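Local coordinates for protein phenazine-1-carboxylate N-methyltransferase (Pseudomonas aeruginosa, PDB 2IP2) that transfers a methyl group from S-adenosyl-L-methionine to phenazine-1-carboxylate, giving 5-methylphenazine-1-carboxylate on the pathway to the virulence pigment pyocyanine, at residues Val15-Gly18 against Glu19-Ser22; Val51-Asp54 against Ala55-His59; Tyr79-Pro83 against Thr84-Leu88; Arg96-Val99 against Leu100-Glu104. All coordinates share one frame; numbering follows the deposited sequence.

Contact 1 of 4, residues Val15-Gly18 against Glu19-Ser22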
ATOM      1  N   VAL A  15       3.708  -6.437   1.132  1.00 21.45           N
ATOM      2  CA  VAL A  15       4.134  -5.090   0.743  1.00 21.31           C
ATOM      3  C   VAL A  15       3.610  -4.762  -0.638  1.00 21.60           C
ATOM      4  O   VAL A  15       3.108  -3.659  -0.876  1.00 20.92           O
ATOM      5  CB  VAL A  15       5.677  -4.962   0.735  1.00 23.10           C
ATOM      6  CG1 VAL A  15       6.063  -3.541   0.259  1.00 22.21           C
ATOM      7  CG2 VAL A  15       6.185  -5.099   2.149  1.00 25.06           C
ATOM      8  N   VAL A  16       3.738  -5.724  -1.533  1.00 19.54           N
ATOM      9  CA  VAL A  16       3.332  -5.519  -2.925  1.00 21.56           C
ATOM     10  C   VAL A  16       1.826  -5.195  -2.997  1.00 21.96           C
ATOM     11  O   VAL A  16       1.425  -4.298  -3.722  1.00 22.08           O
ATOM     12  CB  VAL A  16       3.651  -6.757  -3.759  1.00 21.90           C
ATOM     13  CG1 VAL A  16       3.008  -6.700  -5.193  1.00 22.88           C
ATOM     14  CG2 VAL A  16       5.131  -6.887  -3.922  1.00 21.88           C
ATOM     15  N   THR A  17       1.025  -5.866  -2.177  1.00 20.74           N
ATOM     16  CA  THR A  17      -0.452  -5.729  -2.286  1.00 20.33           C
ATOM     17  C   THR A  17      -1.000  -4.644  -1.362  1.00 20.52           C
ATOM     18  O   THR A  17      -2.243  -4.299  -1.379  1.00 19.61           O
ATOM     19  CB  THR A  17      -1.198  -7.037  -1.990  1.00 20.79           C
ATOM     20  OG1 THR A  17      -0.902  -7.452  -0.643  1.00 19.73           O
ATOM     21  CG2 THR A  17      -0.815  -8.207  -2.983  1.00 21.08           C
ATOM     22  N   GLY A  18      -0.107  -4.065  -0.555  1.00 19.01           N
ATOM     23  CA  GLY A  18      -0.486  -3.009   0.350  1.00 19.51           C
ATOM     24  C   GLY A  18      -1.188  -1.886  -0.416  1.00 18.50           C
ATOM     25  O   GLY A  18      -2.126  -1.276   0.115  1.00 20.54           O
ATOM     26  N   GLU A  19      -0.737  -1.625  -1.636  1.00 18.12           N
ATOM     27  CA  GLU A  19      -1.350  -0.532  -2.438  1.00 18.78           C
ATOM     28  C   GLU A  19      -2.897  -0.779  -2.550  1.00 17.64           C
ATOM     29  O   GLU A  19      -3.698   0.135  -2.519  1.00 19.37           O
ATOM     30  CB  GLU A  19      -0.764  -0.564  -3.834  1.00 18.91           C
ATOM     31  CG  GLU A  19      -1.552   0.396  -4.804  1.00 23.28           C
ATOM     32  CD  GLU A  19      -0.935   0.259  -6.176  1.00 23.26           C
ATOM     33  OE1 GLU A  19       0.199   0.687  -6.265  1.00 23.37           O
ATOM     34  OE2 GLU A  19      -1.539  -0.373  -7.070  1.00 29.27           O
ATOM     35  N   TRP A  20      -3.324  -2.026  -2.678  1.00 17.65           N
ATOM     36  CA  TRP A  20      -4.785  -2.238  -2.873  1.00 18.36           C
ATOM     37  C   TRP A  20      -5.590  -1.847  -1.611  1.00 19.19           C
ATOM     38  O   TRP A  20      -6.761  -1.361  -1.694  1.00 19.17           O
ATOM     39  CB  TRP A  20      -5.045  -3.723  -3.250  1.00 21.13           C
ATOM     40  CG  TRP A  20      -4.170  -4.239  -4.412  1.00 18.42           C
ATOM     41  CD1 TRP A  20      -3.516  -3.497  -5.372  1.00 19.88           C
ATOM     42  CD2 TRP A  20      -3.957  -5.602  -4.753  1.00 20.60           C
ATOM     43  NE1 TRP A  20      -2.895  -4.334  -6.261  1.00 20.23           N
ATOM     44  CE2 TRP A  20      -3.133  -5.629  -5.908  1.00 20.22           C
ATOM     45  CE3 TRP A  20      -4.340  -6.821  -4.153  1.00 21.61           C
ATOM     46  CZ2 TRP A  20      -2.707  -6.856  -6.540  1.00 22.09           C
ATOM     47  CZ3 TRP A  20      -3.937  -8.048  -4.783  1.00 20.97           C
ATOM     48  CH2 TRP A  20      -3.079  -8.041  -5.943  1.00 20.87           C
ATOM     49  N   LYS A  21      -5.008  -2.096  -0.418  1.00 17.12           N
ATOM     50  CA  LYS A  21      -5.649  -1.655   0.804  1.00 19.17           C
ATOM     51  C   LYS A  21      -5.782  -0.125   0.789  1.00 19.42           C
ATOM     52  O   LYS A  21      -6.805   0.391   1.232  1.00 18.89           O
ATOM     53  CB  LYS A  21      -4.866  -2.085   2.062  1.00 18.85           C
ATOM     54  CG  LYS A  21      -4.836  -3.607   2.228  1.00 21.65           C
ATOM     55  CD  LYS A  21      -3.677  -4.165   3.185  1.00 21.81           C
ATOM     56  CE  LYS A  21      -3.872  -3.532   4.567  1.00 22.64           C
ATOM     57  NZ  LYS A  21      -2.706  -3.888   5.434  1.00 23.06           N
ATOM     58  N   SER A  22      -4.723   0.589   0.397  1.00 19.69           N
ATOM     59  CA  SER A  22      -4.831   2.079   0.316  1.00 18.13           C
ATOM     60  C   SER A  22      -6.000   2.446  -0.580  1.00 20.20           C
ATOM     61  O   SER A  22      -6.806   3.332  -0.246  1.00 20.22           O
ATOM     62  CB  SER A  22      -3.550   2.728  -0.211  1.00 18.80           C
ATOM     63  OG  SER A  22      -2.381   2.176   0.388  1.00 20.25           O
TER

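Contact 2 of 4, residues Val51-Asp54 against Ala55-His59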
ATOM      1  N   VAL A  51     -25.163   4.603  -2.266  1.00 24.95           N
ATOM      2  CA  VAL A  51     -23.991   5.067  -3.049  1.00 26.11           C
ATOM      3  C   VAL A  51     -24.065   4.730  -4.544  1.00 27.15           C
ATOM      4  O   VAL A  51     -23.251   5.239  -5.333  1.00 28.17           O
ATOM      5  CB  VAL A  51     -22.666   4.509  -2.438  1.00 27.49           C
ATOM      6  CG1 VAL A  51     -22.500   4.946  -0.993  1.00 24.42           C
ATOM      7  CG2 VAL A  51     -22.616   2.993  -2.538  1.00 24.37           C
ATOM      8  N   GLY A  52     -25.050   3.914  -4.935  1.00 27.54           N
ATOM      9  CA  GLY A  52     -25.227   3.473  -6.344  1.00 28.86           C
ATOM     10  C   GLY A  52     -24.322   2.281  -6.685  1.00 28.05           C
ATOM     11  O   GLY A  52     -23.677   2.247  -7.719  1.00 29.48           O
ATOM     12  N   SER A  53     -24.307   1.304  -5.799  1.00 27.98           N
ATOM     13  CA  SER A  53     -23.546   0.096  -5.977  1.00 28.12           C
ATOM     14  C   SER A  53     -24.506  -1.065  -5.814  1.00 28.74           C
ATOM     15  O   SER A  53     -25.700  -0.905  -5.955  1.00 29.18           O
ATOM     16  CB  SER A  53     -22.418   0.038  -4.928  1.00 28.19           C
ATOM     17  OG  SER A  53     -21.568  -1.067  -5.161  1.00 27.79           O
ATOM     18  N   ASP A  54     -23.982  -2.248  -5.584  1.00 29.20           N
ATOM     19  CA  ASP A  54     -24.808  -3.424  -5.459  1.00 30.51           C
ATOM     20  C   ASP A  54     -24.408  -4.093  -4.152  1.00 29.44           C
ATOM     21  O   ASP A  54     -23.293  -3.905  -3.677  1.00 27.55           O
ATOM     22  CB  ASP A  54     -24.624  -4.227  -6.756  1.00 32.36           C
ATOM     23  CG  ASP A  54     -24.462  -5.659  -6.548  1.00 38.11           C
ATOM     24  OD1 ASP A  54     -23.383  -6.080  -6.111  1.00 46.13           O
ATOM     25  OD2 ASP A  54     -25.419  -6.380  -6.855  1.00 45.90           O
ATOM     26  N   ALA A  55     -25.330  -4.812  -3.527  1.00 28.11           N
ATOM     27  CA  ALA A  55     -25.115  -5.330  -2.190  1.00 25.93           C
ATOM     28  C   ALA A  55     -23.883  -6.262  -2.123  1.00 26.61           C
ATOM     29  O   ALA A  55     -23.124  -6.199  -1.160  1.00 25.35           O
ATOM     30  CB  ALA A  55     -26.386  -6.058  -1.682  1.00 28.04           C
ATOM     31  N   GLU A  56     -23.681  -7.062  -3.171  1.00 25.39           N
ATOM     32  CA  GLU A  56     -22.571  -8.023  -3.210  1.00 28.05           C
ATOM     33  C   GLU A  56     -21.215  -7.314  -3.189  1.00 27.18           C
ATOM     34  O   GLU A  56     -20.314  -7.728  -2.451  1.00 28.15           O
ATOM     35  CB  GLU A  56     -22.690  -8.940  -4.413  1.00 28.02           C
ATOM     36  CG  GLU A  56     -21.793 -10.167  -4.213  1.00 36.99           C
ATOM     37  CD  GLU A  56     -21.324 -10.821  -5.533  1.00 44.09           C
ATOM     38  OE1 GLU A  56     -20.372 -11.643  -5.487  1.00 45.84           O
ATOM     39  OE2 GLU A  56     -21.883 -10.489  -6.606  1.00 45.62           O
ATOM     40  N   ARG A  57     -21.095  -6.220  -3.939  1.00 25.92           N
ATOM     41  CA  ARG A  57     -19.811  -5.492  -3.979  1.00 24.82           C
ATOM     42  C   ARG A  57     -19.572  -4.779  -2.692  1.00 25.21           C
ATOM     43  O   ARG A  57     -18.458  -4.761  -2.190  1.00 25.18           O
ATOM     44  CB  ARG A  57     -19.744  -4.521  -5.170  1.00 25.02           C
ATOM     45  CG  ARG A  57     -19.790  -5.312  -6.471  1.00 23.15           C
ATOM     46  CD  ARG A  57     -19.471  -4.403  -7.697  1.00 23.54           C
ATOM     47  NE  ARG A  57     -20.503  -3.423  -8.065  1.00 25.57           N
ATOM     48  CZ  ARG A  57     -21.621  -3.714  -8.735  1.00 25.73           C
ATOM     49  NH1 ARG A  57     -21.840  -4.960  -9.141  1.00 25.80           N
ATOM     50  NH2 ARG A  57     -22.489  -2.749  -9.041  1.00 26.23           N
ATOM     51  N   ILE A  58     -20.624  -4.169  -2.131  1.00 23.78           N
ATOM     52  CA  ILE A  58     -20.467  -3.576  -0.816  1.00 24.20           C
ATOM     53  C   ILE A  58     -20.060  -4.585   0.223  1.00 23.67           C
ATOM     54  O   ILE A  58     -19.166  -4.317   1.063  1.00 24.30           O
ATOM     55  CB  ILE A  58     -21.723  -2.752  -0.331  1.00 23.42           C
ATOM     56  CG1 ILE A  58     -21.953  -1.588  -1.304  1.00 23.77           C
ATOM     57  CG2 ILE A  58     -21.532  -2.293   1.176  1.00 23.80           C
ATOM     58  CD1 ILE A  58     -20.884  -0.430  -1.354  1.00 23.49           C
ATOM     59  N   HIS A  59     -20.683  -5.741   0.160  1.00 23.26           N
ATOM     60  CA  HIS A  59     -20.357  -6.814   1.069  1.00 24.09           C
ATOM     61  C   HIS A  59     -18.876  -7.153   1.019  1.00 23.63           C
ATOM     62  O   HIS A  59     -18.212  -7.339   2.089  1.00 24.81           O
ATOM     63  CB  HIS A  59     -21.162  -8.086   0.777  1.00 26.49           C
ATOM     64  CG  HIS A  59     -20.887  -9.179   1.773  1.00 26.15           C
ATOM     65  ND1 HIS A  59     -21.361  -9.128   3.070  1.00 31.46           N
ATOM     66  CD2 HIS A  59     -20.147 -10.312   1.686  1.00 30.94           C
ATOM     67  CE1 HIS A  59     -20.941 -10.198   3.732  1.00 29.07           C
ATOM     68  NE2 HIS A  59     -20.197 -10.928   2.918  1.00 29.10           N
TER
HETATM   69  O   HOH W   1     -22.937  -8.293  -7.813  1.00 42.54           O

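Contact 3 of 4, residues Tyr79-Pro83 against Thr84-Leu88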
ATOM      1  N   TYR A  79     -23.245  -2.706  10.404  1.00 31.21           N
ATOM      2  CA  TYR A  79     -21.847  -2.233  10.472  1.00 28.62           C
ATOM      3  C   TYR A  79     -21.744  -1.084  11.446  1.00 28.52           C
ATOM      4  O   TYR A  79     -22.734  -0.403  11.696  1.00 26.63           O
ATOM      5  CB  TYR A  79     -21.442  -1.724   9.095  1.00 28.60           C
ATOM      6  CG  TYR A  79     -21.307  -2.822   8.090  1.00 27.85           C
ATOM      7  CD1 TYR A  79     -20.359  -3.847   8.268  1.00 29.00           C
ATOM      8  CD2 TYR A  79     -22.117  -2.842   6.971  1.00 28.50           C
ATOM      9  CE1 TYR A  79     -20.243  -4.901   7.327  1.00 27.36           C
ATOM     10  CE2 TYR A  79     -22.008  -3.874   6.009  1.00 26.01           C
ATOM     11  CZ  TYR A  79     -21.058  -4.877   6.177  1.00 26.55           C
ATOM     12  OH  TYR A  79     -20.970  -5.898   5.260  1.00 24.63           O
ATOM     13  N   ALA A  80     -20.532  -0.794  11.928  1.00 27.50           N
ATOM     14  CA  ALA A  80     -20.359   0.292  12.886  1.00 26.96           C
ATOM     15  C   ALA A  80     -18.935   0.844  12.725  1.00 26.82           C
ATOM     16  O   ALA A  80     -18.027   0.118  12.294  1.00 26.48           O
ATOM     17  CB  ALA A  80     -20.576  -0.255  14.365  1.00 26.92           C
ATOM     18  N   ASN A  81     -18.740   2.110  13.075  1.00 26.66           N
ATOM     19  CA  ASN A  81     -17.391   2.676  13.051  1.00 27.69           C
ATOM     20  C   ASN A  81     -16.459   2.121  14.144  1.00 29.60           C
ATOM     21  O   ASN A  81     -16.931   1.584  15.165  1.00 29.09           O
ATOM     22  CB  ASN A  81     -17.499   4.211  13.088  1.00 27.47           C
ATOM     23  CG  ASN A  81     -17.867   4.772  11.726  1.00 27.64           C
ATOM     24  OD1 ASN A  81     -17.186   4.478  10.731  1.00 26.74           O
ATOM     25  ND2 ASN A  81     -18.980   5.519  11.650  1.00 29.54           N
ATOM     26  N   THR A  82     -15.147   2.259  13.902  1.00 30.44           N
ATOM     27  CA  THR A  82     -14.075   1.927  14.842  1.00 30.47           C
ATOM     28  C   THR A  82     -13.280   3.229  15.081  1.00 32.45           C
ATOM     29  O   THR A  82     -13.498   4.219  14.355  1.00 32.23           O
ATOM     30  CB  THR A  82     -13.164   0.829  14.265  1.00 32.19           C
ATOM     31  OG1 THR A  82     -12.609   1.258  13.003  1.00 32.71           O
ATOM     32  CG2 THR A  82     -13.942  -0.529  14.095  1.00 31.61           C
ATOM     33  N   PRO A  83     -12.403   3.285  16.118  1.00 32.42           N
ATOM     34  CA  PRO A  83     -11.538   4.477  16.173  1.00 32.40           C
ATOM     35  C   PRO A  83     -10.832   4.830  14.831  1.00 31.44           C
ATOM     36  O   PRO A  83     -10.708   6.018  14.514  1.00 29.99           O
ATOM     37  CB  PRO A  83     -10.492   4.152  17.258  1.00 31.85           C
ATOM     38  CG  PRO A  83     -11.014   2.914  17.986  1.00 33.18           C
ATOM     39  CD  PRO A  83     -12.225   2.377  17.274  1.00 33.67           C
ATOM     40  N   THR A  84     -10.420   3.821  14.069  1.00 30.49           N
ATOM     41  CA  THR A  84      -9.769   4.047  12.776  1.00 30.90           C
ATOM     42  C   THR A  84     -10.768   4.687  11.764  1.00 29.73           C
ATOM     43  O   THR A  84     -10.446   5.712  11.149  1.00 28.06           O
ATOM     44  CB  THR A  84      -9.125   2.746  12.175  1.00 31.50           C
ATOM     45  OG1 THR A  84      -8.114   2.251  13.066  1.00 37.02           O
ATOM     46  CG2 THR A  84      -8.418   3.074  10.869  1.00 34.22           C
ATOM     47  N   SER A  85     -11.962   4.100  11.613  1.00 28.76           N
ATOM     48  CA  SER A  85     -12.919   4.617  10.600  1.00 27.87           C
ATOM     49  C   SER A  85     -13.548   5.985  10.955  1.00 27.25           C
ATOM     50  O   SER A  85     -13.912   6.772  10.088  1.00 26.85           O
ATOM     51  CB  SER A  85     -13.972   3.582  10.222  1.00 27.63           C
ATOM     52  OG  SER A  85     -14.943   3.366  11.246  1.00 27.96           O
ATOM     53  N   HIS A  86     -13.686   6.258  12.242  1.00 27.31           N
ATOM     54  CA  HIS A  86     -14.052   7.620  12.712  1.00 28.13           C
ATOM     55  C   HIS A  86     -13.142   8.690  12.135  1.00 27.06           C
ATOM     56  O   HIS A  86     -13.565   9.790  11.835  1.00 25.05           O
ATOM     57  CB  HIS A  86     -14.059   7.659  14.250  1.00 28.76           C
ATOM     58  CG  HIS A  86     -15.311   7.110  14.860  1.00 31.62           C
ATOM     59  ND1 HIS A  86     -16.567   7.556  14.510  1.00 32.92           N
ATOM     60  CD2 HIS A  86     -15.498   6.181  15.829  1.00 32.55           C
ATOM     61  CE1 HIS A  86     -17.474   6.919  15.227  1.00 30.36           C
ATOM     62  NE2 HIS A  86     -16.849   6.085  16.038  1.00 28.83           N
ATOM     63  N   LEU A  87     -11.884   8.337  11.922  1.00 27.41           N
ATOM     64  CA  LEU A  87     -10.957   9.284  11.297  1.00 28.56           C
ATOM     65  C   LEU A  87     -11.234   9.541   9.826  1.00 27.74           C
ATOM     66  O   LEU A  87     -10.666  10.469   9.223  1.00 29.47           O
ATOM     67  CB  LEU A  87      -9.522   8.796  11.476  1.00 27.68           C
ATOM     68  CG  LEU A  87      -8.951   8.873  12.897  1.00 30.76           C
ATOM     69  CD1 LEU A  87      -7.710   8.065  12.893  1.00 30.99           C
ATOM     70  CD2 LEU A  87      -8.604  10.322  13.177  1.00 33.41           C
ATOM     71  N   LEU A  88     -12.095   8.725   9.229  1.00 27.19           N
ATOM     72  CA  LEU A  88     -12.484   8.964   7.854  1.00 26.55           C
ATOM     73  C   LEU A  88     -13.720   9.820   7.697  1.00 26.68           C
ATOM     74  O   LEU A  88     -14.079  10.211   6.562  1.00 27.00           O
ATOM     75  CB  LEU A  88     -12.692   7.626   7.101  1.00 26.18           C
ATOM     76  CG  LEU A  88     -11.560   6.607   7.142  1.00 25.21           C
ATOM     77  CD1 LEU A  88     -12.076   5.331   6.535  1.00 25.09           C
ATOM     78  CD2 LEU A  88     -10.287   7.128   6.429  1.00 23.57           C
TER

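Contact 4 of 4, residues Arg96-Val99 against Leu100-Glu104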
ATOM      1  N   ARG A  96     -10.012  12.618   6.720  1.00 25.58           N
ATOM      2  CA  ARG A  96     -10.823  12.436   5.501  1.00 24.98           C
ATOM      3  C   ARG A  96     -10.235  13.177   4.306  1.00 24.10           C
ATOM      4  O   ARG A  96     -10.000  12.582   3.265  1.00 22.25           O
ATOM      5  CB  ARG A  96     -12.293  12.858   5.714  1.00 22.67           C
ATOM      6  CG  ARG A  96     -13.062  12.936   4.421  1.00 26.13           C
ATOM      7  CD  ARG A  96     -14.602  13.285   4.564  1.00 26.08           C
ATOM      8  NE  ARG A  96     -15.052  13.873   3.294  1.00 33.11           N
ATOM      9  CZ  ARG A  96     -15.574  13.197   2.277  1.00 29.89           C
ATOM     10  NH1 ARG A  96     -15.783  11.892   2.364  1.00 33.86           N
ATOM     11  NH2 ARG A  96     -15.917  13.848   1.180  1.00 31.77           N
ATOM     12  N   ASP A  97     -10.013  14.493   4.430  1.00 22.10           N
ATOM     13  CA  ASP A  97      -9.490  15.248   3.288  1.00 23.43           C
ATOM     14  C   ASP A  97      -8.080  14.848   2.922  1.00 22.50           C
ATOM     15  O   ASP A  97      -7.699  15.010   1.779  1.00 23.39           O
ATOM     16  CB  ASP A  97      -9.498  16.742   3.612  1.00 23.50           C
ATOM     17  CG  ASP A  97     -10.918  17.240   3.719  1.00 29.61           C
ATOM     18  OD1 ASP A  97     -11.695  16.958   2.760  1.00 33.10           O
ATOM     19  OD2 ASP A  97     -11.264  17.790   4.766  1.00 29.95           O
ATOM     20  N   MET A  98      -7.296  14.437   3.910  1.00 21.27           N
ATOM     21  CA  MET A  98      -5.926  13.933   3.617  1.00 22.92           C
ATOM     22  C   MET A  98      -6.002  12.638   2.775  1.00 22.76           C
ATOM     23  O   MET A  98      -5.340  12.515   1.722  1.00 21.38           O
ATOM     24  CB  MET A  98      -5.132  13.694   4.911  1.00 23.48           C
ATOM     25  CG  MET A  98      -3.670  13.311   4.670  1.00 26.22           C
ATOM     26  SD  MET A  98      -2.928  12.462   6.054  1.00 34.89           S
ATOM     27  CE  MET A  98      -3.840  10.913   5.871  1.00 37.44           C
ATOM     28  N   VAL A  99      -6.854  11.708   3.185  1.00 22.46           N
ATOM     29  CA  VAL A  99      -7.049  10.443   2.406  1.00 22.27           C
ATOM     30  C   VAL A  99      -7.407  10.721   0.934  1.00 21.89           C
ATOM     31  O   VAL A  99      -6.874  10.102  -0.005  1.00 22.31           O
ATOM     32  CB  VAL A  99      -8.130   9.530   3.069  1.00 21.04           C
ATOM     33  CG1 VAL A  99      -8.545   8.343   2.139  1.00 20.89           C
ATOM     34  CG2 VAL A  99      -7.649   9.026   4.487  1.00 22.83           C
ATOM     35  N   LEU A 100      -8.336  11.655   0.733  1.00 22.52           N
ATOM     36  CA  LEU A 100      -8.805  12.003  -0.622  1.00 22.31           C
ATOM     37  C   LEU A 100      -7.691  12.596  -1.461  1.00 21.91           C
ATOM     38  O   LEU A 100      -7.483  12.141  -2.578  1.00 21.14           O
ATOM     39  CB  LEU A 100     -10.028  12.936  -0.589  1.00 22.40           C
ATOM     40  CG  LEU A 100     -11.331  12.326   0.001  1.00 23.65           C
ATOM     41  CD1 LEU A 100     -12.410  13.440   0.163  1.00 25.88           C
ATOM     42  CD2 LEU A 100     -11.795  11.073  -0.819  1.00 24.85           C
ATOM     43  N   PHE A 101      -6.951  13.563  -0.904  1.00 20.45           N
ATOM     44  CA  PHE A 101      -5.852  14.215  -1.647  1.00 20.14           C
ATOM     45  C   PHE A 101      -4.755  13.202  -1.939  1.00 19.78           C
ATOM     46  O   PHE A 101      -4.223  13.104  -3.039  1.00 21.42           O
ATOM     47  CB  PHE A 101      -5.300  15.402  -0.854  1.00 21.21           C
ATOM     48  CG  PHE A 101      -4.477  16.335  -1.709  1.00 21.85           C
ATOM     49  CD1 PHE A 101      -3.147  16.040  -1.964  1.00 20.16           C
ATOM     50  CD2 PHE A 101      -5.061  17.425  -2.331  1.00 26.51           C
ATOM     51  CE1 PHE A 101      -2.349  16.879  -2.774  1.00 20.45           C
ATOM     52  CE2 PHE A 101      -4.291  18.273  -3.161  1.00 25.08           C
ATOM     53  CZ  PHE A 101      -2.918  17.981  -3.371  1.00 23.07           C
ATOM     54  N   TYR A 102      -4.493  12.341  -0.972  1.00 20.07           N
ATOM     55  CA  TYR A 102      -3.401  11.362  -1.146  1.00 20.78           C
ATOM     56  C   TYR A 102      -3.766  10.316  -2.185  1.00 20.84           C
ATOM     57  O   TYR A 102      -2.918   9.856  -2.968  1.00 20.24           O
ATOM     58  CB  TYR A 102      -3.148  10.727   0.188  1.00 20.26           C
ATOM     59  CG  TYR A 102      -2.245  11.550   1.106  1.00 22.02           C
ATOM     60  CD1 TYR A 102      -2.162  12.953   1.030  1.00 22.65           C
ATOM     61  CD2 TYR A 102      -1.479  10.913   2.042  1.00 23.66           C
ATOM     62  CE1 TYR A 102      -1.273  13.676   1.898  1.00 25.43           C
ATOM     63  CE2 TYR A 102      -0.598  11.619   2.905  1.00 22.60           C
ATOM     64  CZ  TYR A 102      -0.521  12.965   2.834  1.00 25.56           C
ATOM     65  OH  TYR A 102       0.326  13.626   3.726  1.00 27.47           O
ATOM     66  N   GLY A 103      -5.064   9.992  -2.230  1.00 19.77           N
ATOM     67  CA  GLY A 103      -5.595   9.008  -3.202  1.00 21.70           C
ATOM     68  C   GLY A 103      -5.898   9.557  -4.583  1.00 22.95           C
ATOM     69  O   GLY A 103      -6.279   8.800  -5.476  1.00 23.22           O
ATOM     70  N   GLU A 104      -5.654  10.849  -4.778  1.00 22.20           N
ATOM     71  CA  GLU A 104      -5.906  11.513  -6.065  1.00 21.65           C
ATOM     72  C   GLU A 104      -4.594  12.072  -6.506  1.00 21.60           C
ATOM     73  O   GLU A 104      -3.803  11.341  -7.095  1.00 21.17           O
ATOM     74  CB  GLU A 104      -7.040  12.535  -5.912  1.00 21.75           C
ATOM     75  CG  GLU A 104      -8.393  11.800  -5.745  1.00 19.67           C
ATOM     76  CD  GLU A 104      -9.612  12.634  -5.268  1.00 27.66           C
ATOM     77  OE1 GLU A 104      -9.539  13.908  -5.188  1.00 28.44           O
ATOM     78  OE2 GLU A 104     -10.646  11.959  -4.958  1.00 28.44           O
TER

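Contact 1 of 4, residues Val15-Gly18 against Glu19-Ser22
The methyl group of Thr17 lies over one face of the Trp20 indole. Its CG2 stands 3.9 Å from the centroid of the six-membered ring of Trp20, 22° off the ring normal, which makes this a CH-pi contact. CB of Thr17 lies over the same face nearer the rim, close to CE3. The rotation at Thr17 brings this about: with chi1 at 61°, OG1 fits between the backbone N and the carbonyl carbon and bonds back to the carbonyl of Ile13, while CG2 is left to face the indole.

Backbone hydrogen bonds record an irregular turn. Trp20 N donates to Thr17 O over 2.8 Å, an i to i+3 bond bent to 137° at the hydrogen, whereas Ser22 N reaches Gly18 O at 3.2 Å along a straighter i to i+4 path. The amides of Glu19 and Trp20 lack the usual i to i+4 bond to the turn before, so helix 6-30 is kinked here. This long helix opens the N-terminal dimerisation domain, and the second subunit comes within reach of every residue of this stretch.

Polar side chains turn to that partner. Ser22 OG hydrogen-bonds to Val15 O of the second subunit, and Glu19 OE1 to His107 of the second subunit. Within the chain, the Lys21 ammonium makes a cation-pi contact with Phe68.

Contact 2 of 4, residues Val51-Asp54 against Ala55-His59
Asp54 and Arg57 meet at the start of helix 55-67, where OD1 of Asp54 accepts the amide of Arg57 in a capping bond. Asp54 N-caps the helix: the distance from Arg57 N to Asp54 OD1 is 3.2 Å and the N-H...O angle 153°. The carbonyl of the same residue begins the regular bonding, since Ile58 N donates to Asp54 O over 3.1 Å in an almost linear bond (176°). A weak, bent bond from Arg57 N also reaches that carbonyl.

The Arg57 side chain folds back over its cap. Bent at chi3 (-71°), it lays one face of the guanidinium on Asp54 CB, which is 3.5 Å from NH2 of Arg57. NH1 of Arg57 is 3.6 Å from Asp54 OD1, but the oxygen lies well away from the guanidinium plane, so this salt bridge rests on charge without an N-H directed at it. NE and NH2 of Arg57 serve the dimer: they bond to the carbonyls of Leu117 and Leu118 of the second subunit. A water bridges the two acids, donating to Asp54 OD1 at 2.8 Å and to Glu56 OE2 at 2.7 Å, and so lies between two groups of like charge.

Ser53 CB packs against CD1 of Ile58, 3.9 Å away, and Val51 CG2 meets the same methyl at 4.0 Å. Gly52, with positive phi, is the first residue beyond helix 44-51, and Asp54 caps the next: a short turn between two helices with an aspartate N-cap, consistent with the helix-turn-helix ancestry of this dimerisation domain.

Contact 3 of 4, residues Tyr79-Pro83 against Thr84-Leu88
Asn81 meets two residues of the following turn, His86 with its CB and Ser85 with its amide oxygen. Starting at the backbone end, CB lies over one face of the His86 imidazole, 3.6 Å from the ring centroid and 16° off the normal, a CH-pi contact. CE1 is the nearest ring atom. Further out, CG of Asn81 passes the Ser85 hydroxyl, and the amide plane is turned 43° from that of the imidazole, so the two flat groups do not stack. At the tip the amide divides its work. OD1 of Asn81 accepts from Ser85 OG at 2.6 Å, with the donor in the carbonyl plane and on a lone pair; ND2 bonds to the Glu38 carboxylate and the carbonyl of Ala34, both on helix 33-38. With both ends engaged, the amide has its flip fixed.

Ser85 OG is gripped twice. While donating to Asn81 it accepts the amide of Thr82, 2.9 Å from Thr82 N to Ser85 OG. Its chi1 of 73° turns the hydroxyl back toward Asn81 and Thr82, its two partners. The return bond runs from Ser85 N to Thr82 OG1, although the position of that oxygen is less certain. One residue on, His86 N donates to Thr82 O over 2.9 Å in a nearly straight bond.

Thr82 and Ser85 thus form a capping box, with Thr82 as N-cap, where strand 78-81 of the small antiparallel sheet passes into the short, weakly bonded helix 83-86 of the dimerisation domain.

Contact 4 of 4, residues Arg96-Val99 against Leu100-Glu104
Met98 stands over the Tyr102 ring, one turn further along helix 96-102, in a Met-aromatic contact between residues i and i+4. CG of Met98 is above the middle of the ring, 3.7 Å from its centroid and 13° off the normal. SD lies over the face too, 4.4 Å from that centroid, shifted toward the CE2-CZ side. The Met98 chain leaves with CG anti to the backbone N (chi1 -174°), which carries it along the helix toward the phenol. The Tyr102 ring also meets Trp20 of the second subunit, so the pair reaches the dimer interface.

Arg96 and Leu100 repeat the i, i+4 spacing with different groups. CD1 of Leu100 approaches one face of the Arg96 guanidinium near its rim, 3.7 Å from NH2 of Arg96, an apolar methyl against the flat of a charged group. The Arg96 chain, extended from CG to NE, touches Thr29 of helix 6-30.

The backbone bonds confirm a regular alpha-helix up to its end: Tyr102 N donates to Met98 O at 2.8 Å, and the last of the series runs 2.9 Å from Gly103 N to Val99 O, bent to 144° at the hydrogen.

From the N terminus the contacts follow in series; each closes a local turn, and none nests within or crosses another. Contact 1 lies in mid-course of the long helix 6-30. Contact 2 joins helix 44-51 to helix 55-67, its centre about 22 Å from that of contact 1. Contact 3 carries strand 78-81 into helix 83-86 and touches contact 2 where Tyr79 OH comes within 3.9 Å of His59 ND1. Contact 4, on helix 96-102, packs on contact 3 through Leu88 CD2 and Val99 CG2, 3.8 Å apart. All four touch the second subunit, and across the dimer contact 1 of one subunit packs against contact 4 of the other.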